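Long-range contacts in ATP-dependent DNA helicase PIF1 (Candida albicans, PDB 7OTJ), which couples ATP hydrolysis to 5'-3' DNA unwinding, and probably resolves G-quadruplexes and forked RNA-DNA hybrids to maintain nuclear and mitochondrial genome stability: residues 19-30 against 180-191; 274-285 against 437-445. All coordinates share one frame; numbering follows the deposited sequence.

Interaction 1. Residues 19-30 against 180-191. With ADP (adenosine-5'-diphosphate), chain E; ALF (tetrafluoroaluminate ion), chain F.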
loop_
_atom_site.group_PDB
_atom_site.type_symbol
_atom_site.label_atom_id
_atom_site.label_comp_id
_atom_site.label_asym_id
_atom_site.label_seq_id
_atom_site.Cartn_x
_atom_site.Cartn_y
_atom_site.Cartn_z
ATOM N N VAL A 19 -6.119 -9.161 -23.594
ATOM C CA VAL A 19 -7.328 -8.384 -23.350
ATOM C C VAL A 19 -7.116 -7.456 -22.162
ATOM O O VAL A 19 -6.603 -7.868 -21.113
ATOM C CB VAL A 19 -8.526 -9.315 -23.112
ATOM C CG1 VAL A 19 -9.794 -8.498 -22.917
ATOM C CG2 VAL A 19 -8.673 -10.290 -24.266
ATOM N N SER A 20 -7.531 -6.202 -22.315
ATOM C CA SER A 20 -7.577 -5.276 -21.195
ATOM C C SER A 20 -8.795 -5.599 -20.343
ATOM O O SER A 20 -9.919 -5.670 -20.854
ATOM C CB SER A 20 -7.626 -3.832 -21.690
ATOM O OG SER A 20 -6.358 -3.421 -22.169
ATOM N N LEU A 21 -8.575 -5.827 -19.053
ATOM C CA LEU A 21 -9.666 -6.309 -18.228
ATOM C C LEU A 21 -9.496 -5.860 -16.786
ATOM O O LEU A 21 -8.417 -5.440 -16.354
ATOM C CB LEU A 21 -9.776 -7.838 -18.302
ATOM C CG LEU A 21 -8.594 -8.730 -17.913
ATOM C CD1 LEU A 21 -8.452 -8.867 -16.385
ATOM C CD2 LEU A 21 -8.776 -10.096 -18.555
ATOM N N PHE A 22 -10.594 -5.978 -16.049
ATOM C CA PHE A 22 -10.647 -5.778 -14.611
ATOM C C PHE A 22 -11.153 -7.066 -13.984
ATOM O O PHE A 22 -12.180 -7.601 -14.410
ATOM C CB PHE A 22 -11.562 -4.597 -14.277
ATOM C CG PHE A 22 -12.061 -4.571 -12.854
ATOM C CD1 PHE A 22 -11.187 -4.427 -11.787
ATOM C CD2 PHE A 22 -13.419 -4.640 -12.591
ATOM C CE1 PHE A 22 -11.659 -4.379 -10.490
ATOM C CE2 PHE A 22 -13.896 -4.589 -11.302
ATOM C CZ PHE A 22 -13.019 -4.455 -10.248
ATOM N N TYR A 23 -10.424 -7.594 -13.012
ATOM C CA TYR A 23 -10.900 -8.768 -12.305
ATOM C C TYR A 23 -11.025 -8.448 -10.822
ATOM O O TYR A 23 -10.190 -7.737 -10.249
ATOM C CB TYR A 23 -10.023 -9.997 -12.566
ATOM C CG TYR A 23 -8.650 -10.019 -11.948
ATOM C CD1 TYR A 23 -8.428 -10.652 -10.730
ATOM C CD2 TYR A 23 -7.559 -9.464 -12.606
ATOM C CE1 TYR A 23 -7.165 -10.705 -10.172
ATOM C CE2 TYR A 23 -6.290 -9.511 -12.051
ATOM C CZ TYR A 23 -6.100 -10.135 -10.835
ATOM O OH TYR A 23 -4.842 -10.189 -10.275
ATOM N N THR A 24 -12.123 -8.918 -10.232
ATOM C CA THR A 24 -12.500 -8.515 -8.886
ATOM C C THR A 24 -12.886 -9.710 -8.020
ATOM O O THR A 24 -12.787 -10.867 -8.450
ATOM C CB THR A 24 -13.650 -7.508 -8.965
ATOM O OG1 THR A 24 -13.771 -6.810 -7.720
ATOM C CG2 THR A 24 -14.960 -8.202 -9.310
ATOM N N GLY A 25 -13.334 -9.434 -6.808
ATOM C CA GLY A 25 -13.696 -10.458 -5.848
ATOM C C GLY A 25 -13.523 -9.930 -4.445
ATOM O O GLY A 25 -12.825 -8.947 -4.204
ATOM N N SER A 26 -14.141 -10.630 -3.491
ATOM C CA SER A 26 -14.140 -10.176 -2.105
ATOM C C SER A 26 -12.717 -10.169 -1.546
ATOM O O SER A 26 -11.769 -10.641 -2.172
ATOM C CB SER A 26 -15.014 -11.080 -1.226
ATOM O OG SER A 26 -16.389 -11.038 -1.575
ATOM N N ALA A 27 -12.579 -9.603 -0.349
ATOM C CA ALA A 27 -11.288 -9.571 0.323
ATOM C C ALA A 27 -10.729 -10.977 0.501
ATOM O O ALA A 27 -11.439 -11.891 0.928
ATOM C CB ALA A 27 -11.428 -8.887 1.680
ATOM N N GLY A 28 -9.452 -11.153 0.166
ATOM C CA GLY A 28 -8.799 -12.429 0.393
ATOM C C GLY A 28 -9.103 -13.506 -0.625
ATOM O O GLY A 28 -8.878 -14.690 -0.350
ATOM N N THR A 29 -9.629 -13.135 -1.790
ATOM C CA THR A 29 -9.946 -14.097 -2.835
ATOM C C THR A 29 -8.729 -14.500 -3.672
ATOM O O THR A 29 -8.895 -15.198 -4.678
ATOM C CB THR A 29 -11.043 -13.527 -3.738
ATOM O OG1 THR A 29 -10.761 -12.149 -4.011
ATOM C CG2 THR A 29 -12.394 -13.637 -3.052
ATOM N N GLY A 30 -7.521 -14.129 -3.255
ATOM C CA GLY A 30 -6.337 -14.486 -4.004
ATOM C C GLY A 30 -6.072 -13.627 -5.220
ATOM O O GLY A 30 -5.450 -14.098 -6.178
ATOM N N ILE A 180 -11.514 -1.105 -20.384
ATOM C CA ILE A 180 -11.855 -2.389 -19.774
ATOM C C ILE A 180 -12.788 -3.146 -20.708
ATOM O O ILE A 180 -13.872 -2.665 -21.055
ATOM C CB ILE A 180 -12.490 -2.182 -18.392
ATOM C CG1 ILE A 180 -11.494 -1.523 -17.441
ATOM C CG2 ILE A 180 -12.998 -3.500 -17.814
ATOM C CD1 ILE A 180 -10.225 -2.318 -17.251
ATOM N N GLN A 181 -12.352 -4.318 -21.154
ATOM C CA GLN A 181 -13.139 -5.111 -22.088
ATOM C C GLN A 181 -13.880 -6.261 -21.425
ATOM O O GLN A 181 -14.831 -6.789 -22.013
ATOM C CB GLN A 181 -12.239 -5.664 -23.196
ATOM C CG GLN A 181 -11.377 -4.608 -23.857
ATOM C CD GLN A 181 -10.497 -5.192 -24.937
ATOM O OE1 GLN A 181 -9.327 -5.508 -24.702
ATOM N NE2 GLN A 181 -11.059 -5.351 -26.133
ATOM N N ARG A 182 -13.471 -6.664 -20.228
ATOM C CA ARG A 182 -14.031 -7.842 -19.592
ATOM C C ARG A 182 -13.869 -7.687 -18.090
ATOM O O ARG A 182 -12.905 -7.082 -17.616
ATOM C CB ARG A 182 -13.345 -9.125 -20.084
ATOM C CG ARG A 182 -14.193 -10.380 -19.955
ATOM C CD ARG A 182 -13.337 -11.646 -19.890
ATOM N NE ARG A 182 -14.109 -12.859 -20.136
ATOM C CZ ARG A 182 -14.994 -13.378 -19.294
ATOM N NH1 ARG A 182 -15.273 -12.799 -18.136
ATOM N NH2 ARG A 182 -15.621 -14.504 -19.625
ATOM N N THR A 183 -14.849 -8.192 -17.352
ATOM C CA THR A 183 -14.797 -8.233 -15.900
ATOM C C THR A 183 -14.968 -9.674 -15.448
ATOM O O THR A 183 -15.929 -10.342 -15.842
ATOM C CB THR A 183 -15.868 -7.333 -15.279
ATOM O OG1 THR A 183 -15.652 -5.982 -15.704
ATOM C CG2 THR A 183 -15.803 -7.391 -13.746
ATOM N N ILE A 184 -14.039 -10.147 -14.621
ATOM C CA ILE A 184 -14.062 -11.506 -14.100
ATOM C C ILE A 184 -14.074 -11.425 -12.581
ATOM O O ILE A 184 -13.379 -10.590 -11.992
ATOM C CB ILE A 184 -12.856 -12.335 -14.592
ATOM C CG1 ILE A 184 -12.746 -12.270 -16.116
ATOM C CG2 ILE A 184 -12.979 -13.776 -14.135
ATOM C CD1 ILE A 184 -11.483 -12.900 -16.665
ATOM N N THR A 185 -14.879 -12.276 -11.954
ATOM C CA THR A 185 -15.071 -12.267 -10.509
ATOM C C THR A 185 -14.540 -13.565 -9.917
ATOM O O THR A 185 -15.018 -14.651 -10.266
ATOM C CB THR A 185 -16.547 -12.076 -10.157
ATOM O OG1 THR A 185 -16.980 -10.789 -10.624
ATOM C CG2 THR A 185 -16.761 -12.176 -8.636
ATOM N N LEU A 186 -13.528 -13.451 -9.062
ATOM C CA LEU A 186 -13.105 -14.562 -8.221
ATOM C C LEU A 186 -14.073 -14.723 -7.051
ATOM O O LEU A 186 -14.471 -13.739 -6.420
ATOM C CB LEU A 186 -11.688 -14.322 -7.699
ATOM C CG LEU A 186 -10.533 -14.339 -8.693
ATOM C CD1 LEU A 186 -9.216 -14.105 -7.968
ATOM C CD2 LEU A 186 -10.502 -15.658 -9.436
ATOM N N LYS A 187 -14.431 -15.970 -6.737
ATOM C CA LYS A 187 -15.472 -16.222 -5.748
ATOM C C LYS A 187 -15.007 -16.959 -4.500
ATOM O O LYS A 187 -15.685 -16.862 -3.472
ATOM C CB LYS A 187 -16.633 -17.012 -6.374
ATOM C CG LYS A 187 -17.563 -16.174 -7.248
ATOM C CD LYS A 187 -17.890 -16.895 -8.551
ATOM C CE LYS A 187 -18.515 -18.261 -8.298
ATOM N NZ LYS A 187 -18.877 -18.957 -9.567
ATOM N N GLU A 188 -13.884 -17.673 -4.542
ATOM C CA GLU A 188 -13.446 -18.489 -3.415
ATOM C C GLU A 188 -12.540 -17.676 -2.493
ATOM O O GLU A 188 -11.465 -17.224 -2.908
ATOM C CB GLU A 188 -12.721 -19.737 -3.916
ATOM C CG GLU A 188 -12.156 -20.619 -2.819
ATOM C CD GLU A 188 -11.339 -21.776 -3.366
ATOM O OE1 GLU A 188 -11.081 -22.733 -2.605
ATOM O OE2 GLU A 188 -10.953 -21.728 -4.556
ATOM N N ILE A 189 -12.945 -17.540 -1.233
ATOM C CA ILE A 189 -12.202 -16.759 -0.249
ATOM C C ILE A 189 -11.187 -17.675 0.427
ATOM O O ILE A 189 -11.551 -18.724 0.966
ATOM C CB ILE A 189 -13.153 -16.117 0.772
ATOM C CG1 ILE A 189 -13.924 -14.974 0.115
ATOM C CG2 ILE A 189 -12.402 -15.619 2.007
ATOM C CD1 ILE A 189 -14.941 -14.332 1.010
ATOM N N PHE A 190 -9.908 -17.300 0.357
ATOM C CA PHE A 190 -8.811 -18.075 0.924
ATOM C C PHE A 190 -8.366 -17.586 2.296
ATOM O O PHE A 190 -7.986 -18.405 3.141
ATOM C CB PHE A 190 -7.601 -18.058 -0.021
ATOM C CG PHE A 190 -7.823 -18.799 -1.315
ATOM C CD1 PHE A 190 -7.827 -20.184 -1.348
ATOM C CD2 PHE A 190 -8.011 -18.107 -2.501
ATOM C CE1 PHE A 190 -8.031 -20.867 -2.536
ATOM C CE2 PHE A 190 -8.210 -18.782 -3.693
ATOM C CZ PHE A 190 -8.221 -20.162 -3.710
ATOM N N ARG A 191 -8.364 -16.268 2.528
ATOM C CA ARG A 191 -7.770 -15.730 3.753
ATOM C C ARG A 191 -8.446 -16.277 5.012
ATOM O O ARG A 191 -7.770 -16.591 6.000
ATOM C CB ARG A 191 -7.816 -14.201 3.737
ATOM C CG ARG A 191 -7.185 -13.572 4.966
ATOM C CD ARG A 191 -7.149 -12.057 4.890
ATOM N NE ARG A 191 -6.329 -11.559 3.787
ATOM C CZ ARG A 191 -6.742 -10.683 2.881
ATOM N NH1 ARG A 191 -7.968 -10.186 2.908
ATOM N NH2 ARG A 191 -5.903 -10.284 1.933
HETATM P PB ADP E . -6.736 -10.471 -2.238
HETATM O O1B ADP E . -7.934 -10.775 -3.118
HETATM O O2B ADP E . -5.614 -9.715 -2.916
HETATM O O3B ADP E . -7.095 -9.960 -0.867
HETATM P PA ADP E . -4.551 -12.149 -1.501
HETATM O O1A ADP E . -3.790 -12.385 -2.781
HETATM O O2A ADP E . -4.066 -11.121 -0.511
HETATM O O3A ADP E . -6.099 -11.913 -1.900
HETATM O "O5'" ADP E . -4.692 -13.539 -0.710
HETATM C "C5'" ADP E . -4.932 -13.542 0.692
HETATM C "C4'" ADP E . -4.440 -14.857 1.262
HETATM O "O4'" ADP E . -4.999 -15.939 0.518
HETATM C "C3'" ADP E . -2.931 -14.953 1.137
HETATM O "O3'" ADP E . -2.379 -15.201 2.430
HETATM C "C2'" ADP E . -2.664 -16.142 0.238
HETATM O "O2'" ADP E . -1.604 -16.947 0.762
HETATM C "C1'" ADP E . -3.983 -16.896 0.220
HETATM N N9 ADP E . -4.239 -17.466 -1.118
HETATM C C8 ADP E . -4.438 -16.758 -2.243
HETATM N N7 ADP E . -4.651 -17.581 -3.301
HETATM C C5 ADP E . -4.583 -18.844 -2.851
HETATM C C6 ADP E . -4.716 -20.199 -3.438
HETATM N N6 ADP E . -4.964 -20.367 -4.760
HETATM N N1 ADP E . -4.574 -21.260 -2.610
HETATM C C2 ADP E . -4.327 -21.104 -1.295
HETATM N N3 ADP E . -4.198 -19.908 -0.698
HETATM C C4 ADP E . -4.311 -18.763 -1.408
HETATM AL AL ALF F . -7.452 -7.801 -0.447
HETATM F F1 ALF F . -6.436 -7.073 -1.715
HETATM F F2 ALF F . -8.458 -8.536 0.834
HETATM F F3 ALF F . -8.811 -7.803 -1.604
HETATM F F4 ALF F . -6.081 -7.879 0.695
HETATM O O HOH W 1 -10.608 -16.742 -5.469
HETATM O O HOH W 2 -7.841 -5.449 -0.011
#

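Interaction 2. Residues 274-285 against 437-445. With nucleotides of chain C.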
loop_
_atom_site.group_PDB
_atom_site.type_symbol
_atom_site.label_atom_id
_atom_site.label_comp_id
_atom_site.label_asym_id
_atom_site.label_seq_id
_atom_site.Cartn_x
_atom_site.Cartn_y
_atom_site.Cartn_z
ATOM N N LYS A 274 9.534 24.361 1.390
ATOM C CA LYS A 274 10.437 23.320 1.875
ATOM C C LYS A 274 9.833 22.563 3.050
ATOM O O LYS A 274 9.944 21.333 3.131
ATOM C CB LYS A 274 11.781 23.929 2.272
ATOM C CG LYS A 274 12.884 22.907 2.466
ATOM C CD LYS A 274 14.156 23.565 2.972
ATOM C CE LYS A 274 13.960 24.088 4.379
ATOM N NZ LYS A 274 15.150 24.833 4.856
ATOM N N THR A 275 9.177 23.276 3.964
ATOM C CA THR A 275 8.543 22.602 5.088
ATOM C C THR A 275 7.362 21.765 4.618
ATOM O O THR A 275 7.171 20.634 5.079
ATOM C CB THR A 275 8.097 23.628 6.128
ATOM O OG1 THR A 275 9.248 24.191 6.767
ATOM C CG2 THR A 275 7.199 22.986 7.168
ATOM N N GLN A 276 6.590 22.280 3.660
ATOM C CA GLN A 276 5.413 21.551 3.207
ATOM C C GLN A 276 5.797 20.313 2.409
ATOM O O GLN A 276 5.041 19.336 2.390
ATOM C CB GLN A 276 4.507 22.477 2.399
ATOM C CG GLN A 276 3.954 23.642 3.219
ATOM C CD GLN A 276 3.253 24.678 2.362
ATOM O OE1 GLN A 276 3.511 24.785 1.161
ATOM N NE2 GLN A 276 2.364 25.450 2.974
ATOM N N VAL A 277 6.953 20.332 1.741
ATOM C CA VAL A 277 7.445 19.128 1.077
ATOM C C VAL A 277 7.898 18.098 2.102
ATOM O O VAL A 277 7.579 16.909 1.994
ATOM C CB VAL A 277 8.578 19.469 0.096
ATOM C CG1 VAL A 277 9.366 18.217 -0.250
ATOM C CG2 VAL A 277 8.011 20.067 -1.152
ATOM N N LEU A 278 8.671 18.533 3.098
ATOM C CA LEU A 278 9.194 17.590 4.081
ATOM C C LEU A 278 8.084 16.920 4.874
ATOM O O LEU A 278 8.204 15.742 5.226
ATOM C CB LEU A 278 10.154 18.301 5.027
ATOM C CG LEU A 278 11.521 18.612 4.430
ATOM C CD1 LEU A 278 12.266 19.589 5.320
ATOM C CD2 LEU A 278 12.301 17.325 4.262
ATOM N N THR A 279 6.989 17.639 5.135
ATOM C CA THR A 279 5.902 17.092 5.941
ATOM C C THR A 279 5.391 15.775 5.374
ATOM O O THR A 279 4.981 14.891 6.134
ATOM C CB THR A 279 4.778 18.125 6.063
ATOM O OG1 THR A 279 5.233 19.222 6.865
ATOM C CG2 THR A 279 3.538 17.523 6.717
ATOM N N ASN A 280 5.461 15.593 4.058
ATOM C CA ASN A 280 4.896 14.414 3.421
ATOM C C ASN A 280 5.930 13.334 3.135
ATOM O O ASN A 280 5.589 12.320 2.518
ATOM C CB ASN A 280 4.190 14.810 2.127
ATOM C CG ASN A 280 2.907 15.560 2.379
ATOM O OD1 ASN A 280 2.245 15.350 3.394
ATOM N ND2 ASN A 280 2.546 16.442 1.457
ATOM N N PHE A 281 7.168 13.501 3.603
ATOM C CA PHE A 281 8.153 12.431 3.495
ATOM C C PHE A 281 7.790 11.296 4.445
ATOM O O PHE A 281 7.465 11.531 5.612
ATOM C CB PHE A 281 9.557 12.946 3.823
ATOM C CG PHE A 281 10.254 13.612 2.673
ATOM C CD1 PHE A 281 9.532 14.167 1.627
ATOM C CD2 PHE A 281 11.640 13.678 2.633
ATOM C CE1 PHE A 281 10.175 14.785 0.572
ATOM C CE2 PHE A 281 12.288 14.295 1.574
ATOM C CZ PHE A 281 11.556 14.846 0.547
ATOM N N LEU A 282 7.864 10.059 3.945
ATOM C CA LEU A 282 7.577 8.899 4.784
ATOM C C LEU A 282 8.598 8.765 5.905
ATOM O O LEU A 282 8.242 8.437 7.044
ATOM C CB LEU A 282 7.547 7.628 3.936
ATOM C CG LEU A 282 7.282 6.311 4.672
ATOM C CD1 LEU A 282 5.958 6.363 5.426
ATOM C CD2 LEU A 282 7.306 5.129 3.707
ATOM N N ALA A 283 9.872 9.000 5.599
ATOM C CA ALA A 283 10.898 8.988 6.629
ATOM C C ALA A 283 10.566 10.037 7.685
ATOM O O ALA A 283 10.298 11.198 7.336
ATOM C CB ALA A 283 12.271 9.263 6.018
ATOM N N PRO A 284 10.585 9.689 8.967
ATOM C CA PRO A 284 10.114 10.623 9.990
ATOM C C PRO A 284 11.162 11.658 10.363
ATOM O O PRO A 284 12.367 11.394 10.375
ATOM C CB PRO A 284 9.806 9.708 11.180
ATOM C CG PRO A 284 10.765 8.581 11.016
ATOM C CD PRO A 284 10.872 8.356 9.526
ATOM N N GLN A 285 10.674 12.856 10.686
ATOM C CA GLN A 285 11.571 13.904 11.156
ATOM C C GLN A 285 12.206 13.525 12.491
ATOM O O GLN A 285 13.402 13.761 12.708
ATOM C CB GLN A 285 10.823 15.229 11.265
ATOM C CG GLN A 285 11.741 16.410 11.500
ATOM C CD GLN A 285 10.982 17.652 11.893
ATOM O OE1 GLN A 285 9.874 17.571 12.424
ATOM N NE2 GLN A 285 11.569 18.812 11.632
ATOM N N VAL A 437 15.085 19.239 -2.141
ATOM C CA VAL A 437 14.903 19.003 -0.715
ATOM C C VAL A 437 15.554 17.667 -0.385
ATOM O O VAL A 437 15.462 16.716 -1.167
ATOM C CB VAL A 437 13.411 18.998 -0.319
ATOM C CG1 VAL A 437 13.258 18.595 1.124
ATOM C CG2 VAL A 437 12.791 20.360 -0.542
ATOM N N SER A 438 16.249 17.608 0.756
ATOM C CA SER A 438 16.903 16.387 1.209
ATOM C C SER A 438 16.573 16.112 2.671
ATOM O O SER A 438 16.617 17.019 3.510
ATOM C CB SER A 438 18.418 16.488 1.025
ATOM O OG SER A 438 19.063 15.303 1.454
ATOM N N ARG A 439 16.283 14.849 2.979
ATOM C CA ARG A 439 16.128 14.398 4.357
ATOM C C ARG A 439 16.926 13.121 4.548
ATOM O O ARG A 439 16.753 12.156 3.795
ATOM C CB ARG A 439 14.665 14.142 4.740
ATOM C CG ARG A 439 14.539 13.347 6.045
ATOM C CD ARG A 439 13.118 13.283 6.571
ATOM N NE ARG A 439 12.672 14.574 7.078
ATOM C CZ ARG A 439 11.421 14.853 7.416
ATOM N NH1 ARG A 439 10.465 13.937 7.345
ATOM N NH2 ARG A 439 11.120 16.085 7.823
ATOM N N ILE A 440 17.784 13.110 5.563
ATOM C CA ILE A 440 18.596 11.950 5.900
ATOM C C ILE A 440 18.072 11.404 7.216
ATOM O O ILE A 440 18.001 12.128 8.218
ATOM C CB ILE A 440 20.088 12.306 5.987
ATOM C CG1 ILE A 440 20.577 12.843 4.636
ATOM C CG2 ILE A 440 20.900 11.092 6.414
ATOM C CD1 ILE A 440 22.031 13.263 4.623
ATOM N N GLN A 441 17.682 10.133 7.204
ATOM C CA GLN A 441 17.105 9.474 8.363
ATOM C C GLN A 441 17.271 7.976 8.176
ATOM O O GLN A 441 17.417 7.489 7.053
ATOM C CB GLN A 441 15.625 9.846 8.527
ATOM C CG GLN A 441 14.916 9.206 9.719
ATOM C CD GLN A 441 15.435 9.712 11.049
ATOM O OE1 GLN A 441 16.480 9.271 11.533
ATOM N NE2 GLN A 441 14.708 10.649 11.647
ATOM N N PHE A 442 17.257 7.252 9.285
ATOM C CA PHE A 442 17.194 5.804 9.202
ATOM C C PHE A 442 15.860 5.388 8.590
ATOM O O PHE A 442 14.821 5.977 8.906
ATOM C CB PHE A 442 17.363 5.178 10.584
ATOM C CG PHE A 442 18.684 5.488 11.223
ATOM C CD1 PHE A 442 19.779 4.670 11.008
ATOM C CD2 PHE A 442 18.837 6.609 12.019
ATOM C CE1 PHE A 442 20.997 4.957 11.583
ATOM C CE2 PHE A 442 20.053 6.903 12.597
ATOM C CZ PHE A 442 21.135 6.075 12.381
ATOM N N PRO A 443 15.853 4.394 7.708
ATOM C CA PRO A 443 14.607 3.997 7.030
ATOM C C PRO A 443 13.711 3.129 7.908
ATOM O O PRO A 443 13.402 1.979 7.583
ATOM C CB PRO A 443 15.134 3.244 5.803
ATOM C CG PRO A 443 16.398 2.627 6.288
ATOM C CD PRO A 443 17.017 3.638 7.216
ATOM N N LEU A 444 13.250 3.697 9.022
ATOM C CA LEU A 444 12.449 2.950 9.980
ATOM C C LEU A 444 11.332 3.826 10.523
ATOM O O LEU A 444 11.498 5.038 10.681
ATOM C CB LEU A 444 13.304 2.435 11.149
ATOM C CG LEU A 444 14.465 1.486 10.841
ATOM C CD1 LEU A 444 15.308 1.256 12.087
ATOM C CD2 LEU A 444 13.952 0.167 10.289
ATOM N N ILE A 445 10.184 3.201 10.775
ATOM C CA ILE A 445 9.071 3.801 11.497
ATOM C C ILE A 445 8.593 2.785 12.524
ATOM O O ILE A 445 8.650 1.575 12.291
ATOM C CB ILE A 445 7.915 4.223 10.564
ATOM C CG1 ILE A 445 7.428 3.030 9.749
ATOM C CG2 ILE A 445 8.339 5.378 9.660
ATOM C CD1 ILE A 445 6.197 3.324 8.951
ATOM P P DT C 5 3.688 8.547 -3.848
ATOM O OP1 DT C 5 4.491 7.625 -4.689
ATOM O OP2 DT C 5 3.862 8.540 -2.376
ATOM O "O5'" DT C 5 3.924 10.016 -4.434
ATOM C "C5'" DT C 5 3.999 10.205 -5.844
ATOM C "C4'" DT C 5 5.166 11.109 -6.214
ATOM O "O4'" DT C 5 4.860 12.471 -5.826
ATOM C "C3'" DT C 5 6.495 10.761 -5.551
ATOM O "O3'" DT C 5 7.573 10.962 -6.467
ATOM C "C2'" DT C 5 6.565 11.730 -4.367
ATOM C "C1'" DT C 5 5.796 12.943 -4.877
ATOM N N1 DT C 5 5.042 13.657 -3.818
ATOM C C2 DT C 5 5.258 15.002 -3.622
ATOM O O2 DT C 5 6.054 15.655 -4.270
ATOM N N3 DT C 5 4.503 15.565 -2.628
ATOM C C4 DT C 5 3.569 14.929 -1.828
ATOM O O4 DT C 5 2.939 15.520 -0.959
ATOM C C5 DT C 5 3.387 13.522 -2.090
ATOM C C7 DT C 5 2.399 12.727 -1.284
ATOM C C6 DT C 5 4.121 12.964 -3.065
HETATM O O HOH W 3 7.578 13.779 7.206
#

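Interaction 1. Residues 19-30 against 180-191
Phe22 and Thr24 bond to the backbone of residues 182-186, pairing strand 21-25 with the edge strand 182-186 of the parallel sheet in the N-terminal RecA-like (P-loop NTPase) domain. The ladder is parallel, with Thr24 N to Ile184 O at 2.7 Å and Leu186 N returning to Thr24 O. Tyr23 and Ile184 lie on one side of the sheet, where helix 6-16 packs on both; Phe22 and Thr183 lie on the other, their side chains side by side and pointing the same way. The first strand runs into the P-loop (Walker A), which includes Gly25 and whose turn from Ser26 to Thr29 is type II. Here Gly28 O receives Phe190 N at 2.9 Å, tying the nucleotide loop to the residues after strand 182-186.

Arg191 is the side chain that carries this junction into the active site. Its CB rests against Gly28 CA (3.9 Å); CG is anti to the backbone N (chi1 -179°), and the bend at chi3 turns the guanidinium toward the tetrafluoroaluminate. NE is hydrogen-bonded to OG1 of Thr459, another residue of the ADP pocket. The guanidinium lays one face on Gly28 CA and turns its edge to the ion: NH1 meets F2 at 2.7 Å with an angle at hydrogen of 167°, while NH2 reaches F4 and, more weakly, ADP O3B. Two bonds to different fluorides fix the rotation of the group. Phe190 works on the base instead, adenine lying over one ring face with ADP C6 above its centre and Glu188 CG on the opposite face. The aluminium is held between ADP O3B (2.2 Å) and a water almost straight across from it, as expected of a mimic of in-line phosphoryl transfer; Gly28 N donates to that same O3B at 2.8 Å.

Interaction 2. Residues 274-285 against 437-445
The guanidinium of Arg439 is sandwiched by residues 274-285: Gln285 CA lies 3.8 Å above the centre of one face, Leu278 CD2 is over the opposite face, and Ala283 O and a water sit at the edge, in plane. The ring of Phe281 stands steeply to it, the two planes 77° apart, and meets Arg439 CB at its own edge through CD2. Leu278 CD2 also covers a face of that ring, offset toward the rim. The amide of Gln441 has Pro284 O in its plane, and the bond from NE2 is nearly straight (2.8 Å, 174° at the hydrogen).

Arg439 gets there by a chain bent at chi3 (-70°), which swings NH1 onto Ala283 O at 2.7 Å. NH1 also donates to the water, which in turn lies within bonding distance of Leu278 O and Phe281 O. NH2 forms a salt bridge with Asp265 of strand 259-267, so a carboxylate, one carbonyl and a water surround the buried guanidinium and would be expected to stabilise its charge.

The arrangement places helix 274-279 and the loop after it on one face of strand 435-446, part of the antiparallel sheet associated with the SH3-like 2B domain of Pif1 helicases. At the helix, Val437 makes the apolar contact: CG1 touches Leu278 CD2 (3.5 Å) and CG2 reaches the CG of Lys274 and CG1 of Val277. Gln441 NE2 has a second acceptor in Tyr261 O. Beyond the inverse gamma turn centred on Pro443, the Ile445 and Pro284 side chains cross at about a right angle, Ile445 CG2 lying 3.9 Å from Pro284 CD.

Overall arrangement
Interactions 1 and 2 follow one another along the chain, the first closing before the second opens, and lie on opposite sides of its centre. Their centres are 36 Å apart and their nearest atoms about 20 Å, so neither touches the other. Interaction 1 belongs to the nucleotide site itself, yet its nearest atom stays about 17 Å from the bound nucleic acid. Interaction 2 is away from ADP and the tetrafluoroaluminate ion, but its residue Asn280 approaches DNA: ND2 makes a weak hydrogen bond to O4 of thymidine 5 in chain C. Interaction 1 thus contributes residues to the ADP and tetrafluoroaluminate pocket, while interaction 2 is packing of the 2B region beside the bound strand.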